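Local coordinates for protein carbohydrate esterase family 2 (CE2) (Chaetomium olivicolor, PDB 4XVH) that probably hydrolyses acetyl esters on xylan and related plant polysaccharides, joining a jelly-roll beta-sandwich domain to an SGNH-type (GDSL) hydrolase domain, at residues Ser43-Gly51 and Leu70-Leu79; Ala249-Ser260 and Ala287-Gln297. All coordinates share one frame; numbering follows the deposited sequence.

Contact 1 of 2, residues Ser43-Gly51 and Leu70-Leu79; sequences SVDLVIDGG and LRKGKHTVVL
The carboxylate of Asp49 is gripped through both oxygens by the strand alongside: OD2 accepts from His75 ND1 at 2.7 Å, and OD1 accepts from the backbone N of Thr76 at 3.1 Å. The imidazole bond uses the syn lone pair of OD2, with carboxylate and ring nearly coplanar, 25° apart. At the ring's far edge His75 NE2 donates to Arg71 O at 2.7 Å, so both nitrogens are bonded and the ring cannot easily turn. Leu70 CD1 lies over the centre of one ring face and also reaches Ile48 CG2.

Behind this polar end, strands 44-48 and 73-79 run antiparallel. Val47 and Val78 form the hydrogen-bonded pair, while Asp49 N donates to Thr76 O. Ile48 and Gly51 bracket a type I' turn, where Asp49 and Gly50 both take positive phi, easy for glycine and tolerable for aspartate. A water donates to Val47 O, accepts from Gly50 N and hydrogen-bonds Thr76 OG1 at 2.7 Å, tying turn to strand.

On the face carrying Leu46, Ile48, Val77 and Leu79, branched aliphatic chains pack together, Ile48 and Val77 side by side. With CG anti to the backbone N (chi1 180°), Leu46 carries CD1 across to Val77 CG1, 3.7 Å away; Phe24 and Ile64 help enclose this layer. Since both histidine nitrogens act as donors, the ring is probably protonated, and its charge would strengthen the hold on Asp49.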
loop_
_atom_site.group_PDB
_atom_site.type_symbol
_atom_site.label_atom_id
_atom_site.label_comp_id
_atom_site.label_asym_id
_atom_site.label_seq_id
_atom_site.Cartn_x
_atom_site.Cartn_y
_atom_site.Cartn_z
ATOM N N SER A 43 0.750 13.071 4.485
ATOM C CA SER A 43 0.533 12.935 5.929
ATOM C C SER A 43 1.243 11.686 6.379
ATOM O O SER A 43 1.456 10.773 5.589
ATOM C CB SER A 43 -0.951 12.890 6.311
ATOM O OG SER A 43 -1.590 11.730 5.832
ATOM N N VAL A 44 1.632 11.678 7.640
ATOM C CA VAL A 44 2.385 10.588 8.203
ATOM C C VAL A 44 1.816 10.296 9.565
ATOM O O VAL A 44 1.219 11.194 10.203
ATOM C CB VAL A 44 3.911 10.934 8.360
ATOM C CG1 VAL A 44 4.561 11.268 7.015
ATOM C CG2 VAL A 44 4.073 12.100 9.349
ATOM N N ASP A 45 2.004 9.053 9.998
ATOM C CA ASP A 45 1.830 8.639 11.390
ATOM C C ASP A 45 3.176 8.662 12.081
ATOM O O ASP A 45 4.125 8.061 11.565
ATOM C CB ASP A 45 1.282 7.212 11.483
ATOM C CG ASP A 45 -0.206 7.124 11.280
ATOM O OD1 ASP A 45 -0.877 8.173 11.116
ATOM O OD2 ASP A 45 -0.717 5.980 11.334
ATOM N N LEU A 46 3.268 9.276 13.253
ATOM C CA LEU A 46 4.495 9.173 14.051
ATOM C C LEU A 46 4.150 8.389 15.311
ATOM O O LEU A 46 3.271 8.822 16.086
ATOM C CB LEU A 46 5.046 10.574 14.384
ATOM C CG LEU A 46 6.334 10.590 15.220
ATOM C CD1 LEU A 46 7.527 10.166 14.363
ATOM C CD2 LEU A 46 6.536 11.979 15.811
ATOM N N VAL A 47 4.782 7.230 15.507
ATOM C CA VAL A 47 4.439 6.367 16.632
ATOM C C VAL A 47 5.618 6.336 17.608
ATOM O O VAL A 47 6.729 5.962 17.238
ATOM C CB VAL A 47 4.072 4.931 16.185
ATOM C CG1 VAL A 47 4.068 3.991 17.382
ATOM C CG2 VAL A 47 2.687 4.931 15.473
ATOM N N ILE A 48 5.363 6.770 18.840
ATOM C CA ILE A 48 6.399 6.892 19.850
ATOM C C ILE A 48 6.174 5.857 20.947
ATOM O O ILE A 48 5.059 5.779 21.503
ATOM C CB ILE A 48 6.391 8.312 20.477
ATOM C CG1 ILE A 48 6.423 9.372 19.382
ATOM C CG2 ILE A 48 7.564 8.499 21.442
ATOM C CD1 ILE A 48 7.784 9.324 18.569
ATOM N N ASP A 49 7.202 5.068 21.261
ATOM C CA ASP A 49 7.067 4.044 22.298
ATOM C C ASP A 49 5.871 3.119 22.042
ATOM O O ASP A 49 5.195 2.674 22.976
ATOM C CB ASP A 49 6.950 4.715 23.673
ATOM C CG ASP A 49 8.207 5.489 24.031
ATOM O OD1 ASP A 49 9.256 5.118 23.466
ATOM O OD2 ASP A 49 8.150 6.443 24.842
ATOM N N GLY A 50 5.614 2.872 20.760
ATOM C CA GLY A 50 4.487 2.076 20.321
ATOM C C GLY A 50 3.135 2.622 20.719
ATOM O O GLY A 50 2.193 1.865 20.877
ATOM N N GLY A 51 3.025 3.934 20.890
ATOM C CA GLY A 51 1.762 4.514 21.295
ATOM C C GLY A 51 0.804 4.805 20.151
ATOM O O GLY A 51 1.001 4.382 19.004
ATOM N N LEU A 70 8.512 13.791 26.922
ATOM C CA LEU A 70 9.088 12.463 27.102
ATOM C C LEU A 70 10.055 12.490 28.289
ATOM O O LEU A 70 10.627 13.539 28.618
ATOM C CB LEU A 70 9.786 11.982 25.819
ATOM C CG LEU A 70 8.863 11.764 24.613
ATOM C CD1 LEU A 70 9.714 11.369 23.393
ATOM C CD2 LEU A 70 7.756 10.714 24.891
ATOM N N ARG A 71 10.192 11.360 28.977
ATOM C CA ARG A 71 11.130 11.277 30.093
ATOM C C ARG A 71 12.483 10.872 29.546
ATOM O O ARG A 71 12.538 10.014 28.662
ATOM C CB ARG A 71 10.646 10.269 31.135
ATOM C CG ARG A 71 11.571 10.094 32.347
ATOM C CD ARG A 71 10.994 9.055 33.328
ATOM N NE ARG A 71 11.960 8.720 34.364
ATOM C CZ ARG A 71 12.052 9.364 35.524
ATOM N NH1 ARG A 71 11.216 10.363 35.797
ATOM N NH2 ARG A 71 12.973 9.012 36.417
ATOM N N LYS A 72 13.568 11.487 30.038
ATOM C CA LYS A 72 14.908 11.103 29.592
ATOM C C LYS A 72 15.120 9.598 29.713
ATOM O O LYS A 72 14.981 9.027 30.803
ATOM C CB LYS A 72 15.993 11.819 30.398
ATOM C CG LYS A 72 17.404 11.465 29.939
ATOM C CD LYS A 72 18.435 12.239 30.767
ATOM C CE LYS A 72 19.848 11.951 30.309
ATOM N NZ LYS A 72 20.796 12.671 31.235
ATOM N N GLY A 73 15.446 8.958 28.598
ATOM C CA GLY A 73 15.641 7.520 28.592
ATOM C C GLY A 73 15.402 6.937 27.210
ATOM O O GLY A 73 15.354 7.666 26.225
ATOM N N LYS A 74 15.248 5.622 27.134
ATOM C CA LYS A 74 15.102 4.956 25.834
ATOM C C LYS A 74 13.723 5.209 25.213
ATOM O O LYS A 74 12.698 5.154 25.902
ATOM C CB LYS A 74 15.360 3.443 25.974
ATOM C CG LYS A 74 15.062 2.675 24.687
ATOM C CD LYS A 74 15.501 1.222 24.741
ATOM C CE LYS A 74 15.157 0.512 23.416
ATOM N NZ LYS A 74 15.596 -0.910 23.451
ATOM N N HIS A 75 13.687 5.529 23.925
ATOM C CA HIS A 75 12.410 5.652 23.231
ATOM C C HIS A 75 12.532 5.022 21.838
ATOM O O HIS A 75 13.637 4.947 21.295
ATOM C CB HIS A 75 11.973 7.115 23.131
ATOM C CG HIS A 75 11.750 7.752 24.465
ATOM N ND1 HIS A 75 10.593 7.568 25.195
ATOM C CD2 HIS A 75 12.566 8.517 25.231
ATOM C CE1 HIS A 75 10.701 8.208 26.350
ATOM N NE2 HIS A 75 11.886 8.798 26.392
ATOM N N THR A 76 11.414 4.520 21.315
ATOM C CA THR A 76 11.350 4.000 19.953
ATOM C C THR A 76 10.552 4.978 19.113
ATOM O O THR A 76 9.611 5.621 19.596
ATOM C CB THR A 76 10.682 2.607 19.860
ATOM O OG1 THR A 76 9.327 2.692 20.334
ATOM C CG2 THR A 76 11.440 1.559 20.671
ATOM N N VAL A 77 10.929 5.088 17.846
ATOM C CA VAL A 77 10.242 5.967 16.913
ATOM C C VAL A 77 9.979 5.207 15.615
ATOM O O VAL A 77 10.902 4.622 15.017
ATOM C CB VAL A 77 11.059 7.237 16.609
ATOM C CG1 VAL A 77 10.316 8.115 15.661
ATOM C CG2 VAL A 77 11.381 8.000 17.912
ATOM N N VAL A 78 8.716 5.197 15.204
ATOM C CA VAL A 78 8.335 4.659 13.889
ATOM C C VAL A 78 7.522 5.705 13.143
ATOM O O VAL A 78 6.494 6.183 13.643
ATOM C CB VAL A 78 7.528 3.355 14.011
ATOM C CG1 VAL A 78 7.037 2.858 12.622
ATOM C CG2 VAL A 78 8.375 2.285 14.680
ATOM N N LEU A 79 8.023 6.104 11.983
ATOM C CA LEU A 79 7.331 7.023 11.083
ATOM C C LEU A 79 6.843 6.293 9.851
ATOM O O LEU A 79 7.651 5.639 9.167
ATOM C CB LEU A 79 8.283 8.149 10.636
ATOM C CG LEU A 79 7.738 9.171 9.629
ATOM C CD1 LEU A 79 6.820 10.122 10.365
ATOM C CD2 LEU A 79 8.867 9.969 8.947
HETATM O O HOH W 1 7.406 3.465 18.641
#

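Contact 2 of 2, residues Ala249-Ser260 and Ala287-Gln297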
loop_
_atom_site.group_PDB
_atom_site.type_symbol
_atom_site.label_atom_id
_atom_site.label_comp_id
_atom_site.label_asym_id
_atom_site.label_seq_id
_atom_site.Cartn_x
_atom_site.Cartn_y
_atom_site.Cartn_z
ATOM N N ALA A 249 7.700 -16.945 -3.754
ATOM C CA ALA A 249 6.618 -16.271 -3.022
ATOM C C ALA A 249 5.269 -16.915 -3.300
ATOM O O ALA A 249 5.042 -17.415 -4.408
ATOM C CB ALA A 249 6.554 -14.788 -3.400
ATOM N N HIS A 250 4.368 -16.879 -2.317
ATOM C CA HIS A 250 2.966 -17.175 -2.584
ATOM C C HIS A 250 2.238 -15.892 -2.976
ATOM O O HIS A 250 2.544 -14.813 -2.457
ATOM C CB HIS A 250 2.292 -17.815 -1.375
ATOM C CG HIS A 250 2.679 -19.249 -1.184
ATOM N ND1 HIS A 250 1.774 -20.283 -1.262
ATOM C CD2 HIS A 250 3.883 -19.821 -0.946
ATOM C CE1 HIS A 250 2.404 -21.436 -1.091
ATOM N NE2 HIS A 250 3.681 -21.180 -0.876
ATOM N N PHE A 251 1.277 -16.014 -3.892
ATOM C CA PHE A 251 0.557 -14.839 -4.377
ATOM C C PHE A 251 -0.908 -14.888 -3.941
ATOM O O PHE A 251 -1.569 -15.948 -4.036
ATOM C CB PHE A 251 0.681 -14.747 -5.915
ATOM C CG PHE A 251 2.073 -14.391 -6.368
ATOM C CD1 PHE A 251 3.083 -15.342 -6.327
ATOM C CD2 PHE A 251 2.378 -13.084 -6.749
ATOM C CE1 PHE A 251 4.370 -15.037 -6.713
ATOM C CE2 PHE A 251 3.652 -12.743 -7.133
ATOM C CZ PHE A 251 4.669 -13.721 -7.107
ATOM N N PHE A 252 -1.406 -13.740 -3.488
ATOM C CA PHE A 252 -2.753 -13.596 -2.960
ATOM C C PHE A 252 -3.495 -12.566 -3.799
ATOM O O PHE A 252 -3.225 -11.357 -3.720
ATOM C CB PHE A 252 -2.683 -13.228 -1.468
ATOM C CG PHE A 252 -2.025 -14.319 -0.659
ATOM C CD1 PHE A 252 -0.633 -14.368 -0.548
ATOM C CD2 PHE A 252 -2.768 -15.384 -0.163
ATOM C CE1 PHE A 252 0.006 -15.415 0.114
ATOM C CE2 PHE A 252 -2.110 -16.456 0.526
ATOM C CZ PHE A 252 -0.731 -16.447 0.660
ATOM N N LEU A 253 -4.418 -13.072 -4.613
ATOM C CA LEU A 253 -5.142 -12.279 -5.605
ATOM C C LEU A 253 -6.562 -11.988 -5.133
ATOM O O LEU A 253 -7.373 -12.897 -4.946
ATOM C CB LEU A 253 -5.166 -13.016 -6.952
ATOM C CG LEU A 253 -3.818 -13.560 -7.447
ATOM C CD1 LEU A 253 -3.913 -14.137 -8.882
ATOM C CD2 LEU A 253 -2.698 -12.542 -7.401
ATOM N N LEU A 254 -6.856 -10.722 -4.916
ATOM C CA LEU A 254 -8.139 -10.341 -4.319
ATOM C C LEU A 254 -9.091 -9.732 -5.333
ATOM O O LEU A 254 -8.677 -9.004 -6.223
ATOM C CB LEU A 254 -7.943 -9.313 -3.192
ATOM C CG LEU A 254 -7.471 -9.760 -1.804
ATOM C CD1 LEU A 254 -6.026 -10.266 -1.811
ATOM C CD2 LEU A 254 -7.654 -8.569 -0.795
ATOM N N ASN A 255 -10.381 -9.990 -5.159
ATOM C CA ASN A 255 -11.363 -9.268 -5.915
ATOM C C ASN A 255 -11.736 -7.991 -5.135
ATOM O O ASN A 255 -11.236 -7.729 -4.023
ATOM C CB ASN A 255 -12.583 -10.158 -6.200
ATOM C CG ASN A 255 -13.163 -10.752 -4.949
ATOM O OD1 ASN A 255 -12.790 -10.360 -3.858
ATOM N ND2 ASN A 255 -14.092 -11.705 -5.100
ATOM N N SER A 256 -12.617 -7.203 -5.707
ATOM C CA SER A 256 -12.809 -5.829 -5.240
ATOM C C SER A 256 -14.038 -5.630 -4.362
ATOM O O SER A 256 -15.152 -5.954 -4.777
ATOM C CB SER A 256 -12.935 -4.903 -6.443
ATOM O OG SER A 256 -13.301 -3.623 -5.995
ATOM N N PRO A 257 -13.846 -5.039 -3.176
ATOM C CA PRO A 257 -14.970 -4.660 -2.309
ATOM C C PRO A 257 -15.820 -3.529 -2.912
ATOM O O PRO A 257 -16.931 -3.291 -2.437
ATOM C CB PRO A 257 -14.273 -4.183 -1.024
ATOM C CG PRO A 257 -12.978 -3.565 -1.534
ATOM C CD PRO A 257 -12.555 -4.560 -2.632
ATOM N N MET A 258 -15.304 -2.848 -3.944
ATOM C CA MET A 258 -16.051 -1.773 -4.595
ATOM C C MET A 258 -16.812 -2.219 -5.838
ATOM O O MET A 258 -17.643 -1.459 -6.332
ATOM C CB MET A 258 -15.112 -0.613 -4.966
ATOM C CG MET A 258 -14.519 0.071 -3.742
ATOM S SD MET A 258 -13.321 1.413 -4.036
ATOM C CE MET A 258 -14.422 2.683 -4.727
ATOM N N LEU A 259 -16.539 -3.411 -6.366
ATOM C CA LEU A 259 -17.333 -3.888 -7.507
ATOM C C LEU A 259 -18.525 -4.683 -7.002
ATOM O O LEU A 259 -18.441 -5.333 -5.951
ATOM C CB LEU A 259 -16.492 -4.746 -8.452
ATOM C CG LEU A 259 -15.327 -4.005 -9.112
ATOM C CD1 LEU A 259 -14.575 -4.943 -10.050
ATOM C CD2 LEU A 259 -15.846 -2.782 -9.864
ATOM N N SER A 260 -19.633 -4.627 -7.739
ATOM C CA SER A 260 -20.825 -5.393 -7.388
ATOM C C SER A 260 -21.372 -6.068 -8.632
ATOM O O SER A 260 -20.846 -5.853 -9.736
ATOM C CB SER A 260 -21.895 -4.495 -6.765
ATOM O OG SER A 260 -22.472 -3.692 -7.760
ATOM N N ALA A 287 -0.090 -23.866 -7.559
ATOM C CA ALA A 287 -0.287 -24.017 -6.129
ATOM C C ALA A 287 0.194 -22.823 -5.275
ATOM O O ALA A 287 -0.250 -22.661 -4.141
ATOM C CB ALA A 287 0.402 -25.322 -5.657
ATOM N N LYS A 288 1.085 -21.989 -5.791
ATOM C CA LYS A 288 1.540 -20.853 -4.990
ATOM C C LYS A 288 0.679 -19.602 -5.205
ATOM O O LYS A 288 0.947 -18.557 -4.629
ATOM C CB LYS A 288 3.003 -20.547 -5.287
ATOM C CG LYS A 288 3.943 -21.595 -4.673
ATOM C CD LYS A 288 5.377 -21.303 -4.988
ATOM C CE LYS A 288 6.246 -22.563 -4.847
ATOM N NZ LYS A 288 6.282 -23.021 -3.436
ATOM N N ALA A 289 -0.361 -19.724 -6.023
ATOM C CA ALA A 289 -1.338 -18.647 -6.198
ATOM C C ALA A 289 -2.594 -18.964 -5.409
ATOM O O ALA A 289 -3.011 -20.120 -5.342
ATOM C CB ALA A 289 -1.683 -18.460 -7.659
ATOM N N HIS A 290 -3.226 -17.934 -4.861
ATOM C CA HIS A 290 -4.376 -18.120 -3.989
ATOM C C HIS A 290 -5.386 -17.027 -4.225
ATOM O O HIS A 290 -5.017 -15.839 -4.225
ATOM C CB HIS A 290 -3.940 -18.092 -2.518
ATOM C CG HIS A 290 -2.807 -19.018 -2.214
ATOM N ND1 HIS A 290 -3.004 -20.326 -1.826
ATOM C CD2 HIS A 290 -1.468 -18.832 -2.254
ATOM C CE1 HIS A 290 -1.829 -20.914 -1.654
ATOM N NE2 HIS A 290 -0.882 -20.019 -1.888
ATOM N N PHE A 291 -6.660 -17.406 -4.365
ATOM C CA PHE A 291 -7.732 -16.400 -4.449
ATOM C C PHE A 291 -8.221 -16.016 -3.068
ATOM O O PHE A 291 -8.442 -16.874 -2.205
ATOM C CB PHE A 291 -8.922 -16.913 -5.286
ATOM C CG PHE A 291 -10.222 -16.160 -5.031
ATOM C CD1 PHE A 291 -10.398 -14.874 -5.502
ATOM C CD2 PHE A 291 -11.276 -16.763 -4.315
ATOM C CE1 PHE A 291 -11.609 -14.177 -5.253
ATOM C CE2 PHE A 291 -12.477 -16.088 -4.093
ATOM C CZ PHE A 291 -12.636 -14.805 -4.567
ATOM N N VAL A 292 -8.370 -14.718 -2.832
ATOM C CA VAL A 292 -8.850 -14.274 -1.535
ATOM C C VAL A 292 -10.068 -13.381 -1.801
ATOM O O VAL A 292 -9.971 -12.364 -2.491
ATOM C CB VAL A 292 -7.736 -13.509 -0.728
ATOM C CG1 VAL A 292 -8.320 -12.931 0.578
ATOM C CG2 VAL A 292 -6.526 -14.425 -0.460
ATOM N N ASP A 293 -11.225 -13.771 -1.275
ATOM C CA ASP A 293 -12.451 -13.017 -1.519
ATOM C C ASP A 293 -12.537 -11.776 -0.652
ATOM O O ASP A 293 -12.112 -11.798 0.493
ATOM C CB ASP A 293 -13.672 -13.903 -1.270
ATOM C CG ASP A 293 -14.955 -13.234 -1.647
ATOM O OD1 ASP A 293 -15.068 -12.682 -2.776
ATOM O OD2 ASP A 293 -15.868 -13.266 -0.801
ATOM N N TRP A 294 -13.071 -10.696 -1.218
ATOM C CA TRP A 294 -13.422 -9.511 -0.463
ATOM C C TRP A 294 -14.863 -9.158 -0.842
ATOM O O TRP A 294 -15.131 -8.600 -1.910
ATOM C CB TRP A 294 -12.453 -8.346 -0.749
ATOM C CG TRP A 294 -12.525 -7.220 0.253
ATOM C CD1 TRP A 294 -13.513 -6.997 1.174
ATOM C CD2 TRP A 294 -11.545 -6.176 0.447
ATOM N NE1 TRP A 294 -13.206 -5.872 1.938
ATOM C CE2 TRP A 294 -12.008 -5.354 1.510
ATOM C CE3 TRP A 294 -10.321 -5.865 -0.173
ATOM C CZ2 TRP A 294 -11.288 -4.229 1.973
ATOM C CZ3 TRP A 294 -9.601 -4.749 0.283
ATOM C CH2 TRP A 294 -10.099 -3.946 1.351
ATOM N N PRO A 295 -15.810 -9.545 0.016
ATOM C CA PRO A 295 -17.226 -9.322 -0.291
ATOM C C PRO A 295 -17.494 -7.834 -0.533
ATOM O O PRO A 295 -16.894 -6.973 0.121
ATOM C CB PRO A 295 -17.949 -9.824 0.954
ATOM C CG PRO A 295 -17.002 -10.749 1.619
ATOM C CD PRO A 295 -15.607 -10.269 1.284
ATOM N N THR A 296 -18.344 -7.547 -1.512
ATOM C CA THR A 296 -18.785 -6.181 -1.789
ATOM C C THR A 296 -19.153 -5.515 -0.479
ATOM O O THR A 296 -19.863 -6.083 0.324
ATOM C CB THR A 296 -19.998 -6.168 -2.744
ATOM O OG1 THR A 296 -19.640 -6.821 -3.975
ATOM C CG2 THR A 296 -20.446 -4.725 -3.040
ATOM N N GLN A 297 -18.648 -4.312 -0.254
ATOM C CA GLN A 297 -18.819 -3.632 1.028
ATOM C C GLN A 297 -20.270 -3.185 1.246
ATOM O O GLN A 297 -21.072 -3.174 0.303
ATOM C CB GLN A 297 -17.869 -2.424 1.075
ATOM C CG GLN A 297 -18.128 -1.418 -0.060
ATOM C CD GLN A 297 -17.146 -0.229 -0.029
ATOM O OE1 GLN A 297 -16.417 -0.026 0.958
ATOM N NE2 GLN A 297 -17.118 0.541 -1.114
#
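Pro257 lies flat over the indole of Trp294, its CG above the centre and its CB 3.5 Å from the centroid of the five-membered ring, almost on the ring normal. This CH-pi contact suits proline, a compact, rigid ring whose polarised C-H bonds can meet the electron-rich indole face. Trp294 CG stands anti to the backbone N (chi1 -165°), which lays the indole against Pro257 and beside Leu254, whose CD2 is 3.8 Å from Trp294 CE3.

Just past the strand ends, the Asn255 amide is used on both sides. OD1 accepts from Trp294 N at 2.7 Å, on a lone pair in the carbonyl plane, and ND2 gives a nearly straight bond to Asp293 OD1 at 2.7 Å. Thr275 of helix 270-285 also bonds ND2. Farther on, Thr296 OG1 donates to Leu259 O and Gln297 N to Pro257 O, holding the loops beyond the strands together.

At the other end, His250 ND1 and His290 NE2 share a hydrogen bond of 2.7 Å, rim to rim with planes 15° apart; Lys288 CG lies over a face of the His250 ring, and Phe252 CE2 meets His290 CD2 at 3.7 Å. Leu253 faces Ile278, whereas Leu254 and Val292 face helix 309-327. Parallel strands 250-254 and 289-292, joined through helix 270-285, make a beta-alpha-beta crossover at the edge of the five-stranded parallel sheet of the SGNH hydrolase fold.

From the N terminus the chain first builds the beta-sandwich domain, where contact 1 closes a loop of 18 residues that contains strands 54-56 and 63-65 and no helix. The chain then passes into the hydrolase domain, and only after strands 111-116, 155-160 and 207-211 does contact 2 close its own loop, 26 residues long and carrying helix 270-285. The two loops follow in series, neither nesting nor crossing. The centres of contact 1 and contact 2 are about 34 Å apart, on opposite sides of the chain's centre. Between contact 1 and contact 2 the nearest atoms are about 17 Å apart. Contact 1 thus joins antiparallel neighbours in one domain, and contact 2 attaches the edge strand of the parallel sheet in the other.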